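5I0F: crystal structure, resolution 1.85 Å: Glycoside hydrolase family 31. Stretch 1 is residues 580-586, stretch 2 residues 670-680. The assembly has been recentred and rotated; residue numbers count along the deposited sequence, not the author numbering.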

# COMPACT_ATOMS: atom_id res chain seq x y z
N ALA A 580 -7.29 21.71 7.19
CA ALA A 580 -6.38 22.79 6.75
C ALA A 580 -5.14 22.21 6.06
O ALA A 580 -4.72 22.67 4.99
CB ALA A 580 -5.99 23.66 7.94
N ALA A 581 -4.56 21.16 6.64
CA ALA A 581 -3.39 20.54 6.05
C ALA A 581 -3.69 19.94 4.70
O ALA A 581 -2.90 20.13 3.76
CB ALA A 581 -2.81 19.48 6.97
N ALA A 582 -4.82 19.21 4.63
CA ALA A 582 -5.23 18.54 3.40
C ALA A 582 -5.43 19.52 2.25
O ALA A 582 -5.24 19.16 1.08
CB ALA A 582 -6.50 17.71 3.64
N THR A 583 -5.81 20.76 2.58
CA THR A 583 -5.97 21.84 1.61
C THR A 583 -4.68 22.12 0.82
O THR A 583 -4.73 22.58 -0.33
CB THR A 583 -6.51 23.11 2.32
OG1 THR A 583 -7.77 22.79 2.90
CG2 THR A 583 -6.69 24.29 1.40
N PHE A 584 -3.52 21.88 1.45
CA PHE A 584 -2.22 22.11 0.84
C PHE A 584 -1.46 20.80 0.55
O PHE A 584 -0.24 20.75 0.72
CB PHE A 584 -1.38 23.02 1.75
CG PHE A 584 -1.95 24.40 1.88
CD1 PHE A 584 -2.91 24.69 2.83
CD2 PHE A 584 -1.57 25.39 0.99
CE1 PHE A 584 -3.46 25.96 2.91
CE2 PHE A 584 -2.12 26.67 1.07
CZ PHE A 584 -3.06 26.95 2.03
N MET A 585 -2.19 19.78 0.09
CA MET A 585 -1.64 18.52 -0.38
C MET A 585 -2.18 18.18 -1.75
O MET A 585 -3.15 18.80 -2.19
CB MET A 585 -1.94 17.40 0.63
CG MET A 585 -1.20 17.59 1.95
SD MET A 585 -1.67 16.45 3.27
CE MET A 585 -0.81 17.17 4.66
N PRO A 586 -1.55 17.21 -2.46
CA PRO A 586 -1.92 17.01 -3.88
C PRO A 586 -3.39 16.62 -4.11
O PRO A 586 -4.07 17.28 -4.89
CB PRO A 586 -0.95 15.92 -4.36
CG PRO A 586 0.23 16.05 -3.42
CD PRO A 586 -0.37 16.40 -2.09
N GLN A 670 7.62 19.71 7.81
CA GLN A 670 7.34 20.81 6.87
C GLN A 670 7.74 20.35 5.49
O GLN A 670 8.59 19.47 5.33
CB GLN A 670 8.00 22.17 7.18
CG GLN A 670 9.12 22.21 8.17
CD GLN A 670 9.68 23.61 8.42
OE1 GLN A 670 9.55 24.15 9.50
NE2 GLN A 670 10.38 24.15 7.43
N TYR A 671 7.11 20.94 4.49
CA TYR A 671 7.36 20.57 3.12
C TYR A 671 6.97 21.70 2.19
O TYR A 671 6.20 22.58 2.55
CB TYR A 671 6.56 19.29 2.78
CG TYR A 671 5.06 19.44 2.87
CD1 TYR A 671 4.38 19.24 4.08
CD2 TYR A 671 4.32 19.80 1.74
CE1 TYR A 671 3.01 19.39 4.16
CE2 TYR A 671 2.94 19.93 1.80
CZ TYR A 671 2.29 19.72 3.01
OH TYR A 671 0.92 19.89 3.09
N MET A 672 7.51 21.64 0.97
CA MET A 672 7.14 22.56 -0.07
C MET A 672 5.94 21.97 -0.83
O MET A 672 5.87 20.74 -1.06
CB MET A 672 8.32 22.81 -1.02
CG MET A 672 9.56 23.41 -0.36
SD MET A 672 9.27 25.05 0.33
CE MET A 672 8.82 26.00 -1.13
N LEU A 673 4.99 22.83 -1.19
CA LEU A 673 3.94 22.46 -2.11
C LEU A 673 4.27 23.19 -3.38
O LEU A 673 4.05 24.39 -3.48
CB LEU A 673 2.56 22.90 -1.60
CG LEU A 673 1.39 22.43 -2.48
CD1 LEU A 673 1.25 20.93 -2.44
CD2 LEU A 673 0.11 23.10 -2.04
N GLY A 674 4.85 22.46 -4.35
CA GLY A 674 5.45 23.10 -5.51
C GLY A 674 6.65 23.97 -5.16
O GLY A 674 7.25 23.82 -4.10
N ASP A 675 7.02 24.86 -6.07
CA ASP A 675 8.20 25.71 -5.90
C ASP A 675 8.02 26.82 -4.88
O ASP A 675 9.01 27.27 -4.33
CB ASP A 675 8.56 26.42 -7.21
CG ASP A 675 9.11 25.50 -8.26
OD1 ASP A 675 9.38 24.32 -8.03
OD2 ASP A 675 9.32 26.01 -9.38
N GLU A 676 6.80 27.30 -4.67
CA GLU A 676 6.62 28.61 -4.04
C GLU A 676 6.11 28.62 -2.60
O GLU A 676 6.32 29.61 -1.88
CB GLU A 676 5.71 29.49 -4.92
CG GLU A 676 6.13 29.60 -6.38
CD GLU A 676 7.53 30.19 -6.58
OE1 GLU A 676 8.00 31.00 -5.73
OE2 GLU A 676 8.20 29.86 -7.58
N LEU A 677 5.45 27.56 -2.16
CA LEU A 677 4.78 27.54 -0.87
C LEU A 677 5.43 26.57 0.09
O LEU A 677 5.63 25.39 -0.24
CB LEU A 677 3.30 27.19 -1.03
CG LEU A 677 2.45 28.12 -1.90
CD1 LEU A 677 1.03 27.61 -1.91
CD2 LEU A 677 2.51 29.56 -1.41
N LEU A 678 5.77 27.06 1.28
CA LEU A 678 6.28 26.24 2.37
C LEU A 678 5.13 25.99 3.36
O LEU A 678 4.56 26.96 3.89
CB LEU A 678 7.45 26.95 3.06
CG LEU A 678 8.11 26.23 4.25
CD1 LEU A 678 8.41 24.79 3.92
CD2 LEU A 678 9.39 26.93 4.67
N ILE A 679 4.81 24.72 3.60
CA ILE A 679 3.67 24.34 4.44
C ILE A 679 4.14 23.73 5.76
O ILE A 679 5.06 22.93 5.76
CB ILE A 679 2.77 23.27 3.76
CG1 ILE A 679 2.62 23.51 2.25
CG2 ILE A 679 1.43 23.17 4.48
CD1 ILE A 679 2.05 24.86 1.87
N ASN A 680 3.47 24.05 6.85
CA ASN A 680 3.80 23.47 8.15
C ASN A 680 2.56 23.16 8.97
O ASN A 680 2.17 23.98 9.84
CB ASN A 680 4.79 24.36 8.92
CG ASN A 680 5.35 23.67 10.15
OD1 ASN A 680 5.15 22.46 10.35
ND2 ASN A 680 6.04 24.43 11.00

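Residues 580-586 carry the last turn of a helix into a loop, and residues 670-680 fold back on themselves as two antiparallel strands, 671-673 and 677-679. The strands are paired by Tyr-671 N to Ile-679 O (3.1 Å), Ile-679 N to Tyr-671 O (2.8 Å) and Leu-673 N to Leu-677 O (2.8 Å). Between them Gly-674 adopts a positive phi of 65°, a conformation that favours glycine. Side-chain direction alternates along each strand, so Tyr-671, Leu-673, Leu-677 and Ile-679 all point toward the first stretch, whereas Met-672 and Leu-678 lie out of its reach. As the helix runs out, Phe-584 N still bonds to Ala-581 O (3.0 Å) and Met-585 N to Ala-582 O (3.3 Å).

Phe-584 is the centre of the contact, with 99 Å² covered by the hairpin. Its CB points toward the strands, and with chi1 in the m rotamer the CD2/CE2 side of the ring meets three aliphatic side chains. Leu-677 CD1, 4.4 Å from Phe-584 CE2, and Leu-673 CD2, 4.1 Å from Phe-584 CB, lie at the ring edge, while Ile-679 CD1 approaches Phe-584 CD2 obliquely at 3.8 Å. The branched residues thus offer methyl carbons to one side of a flat aromatic group, with no side-chain polar atoms to satisfy.

The sole hydrogen bond across the interface runs from Tyr-671 OH to Phe-584 O (2.8 Å). The tyrosine suits this place because its long, rigid ring carries the hydroxyl from the strand to a backbone carbonyl, and the acceptor lies near the ring plane. Met-585 CB points away from the hairpin, but with chi1 m and chi2 and chi3 both t the extended side chain comes nearer, its CG 3.3 Å from Tyr-671 OH and 4.2 Å from Tyr-671 CZ. Altogether 295 Å² is buried, both sides summed; Phe-584 contributes the largest share, and the one hydrogen bond lies beside its apolar contacts.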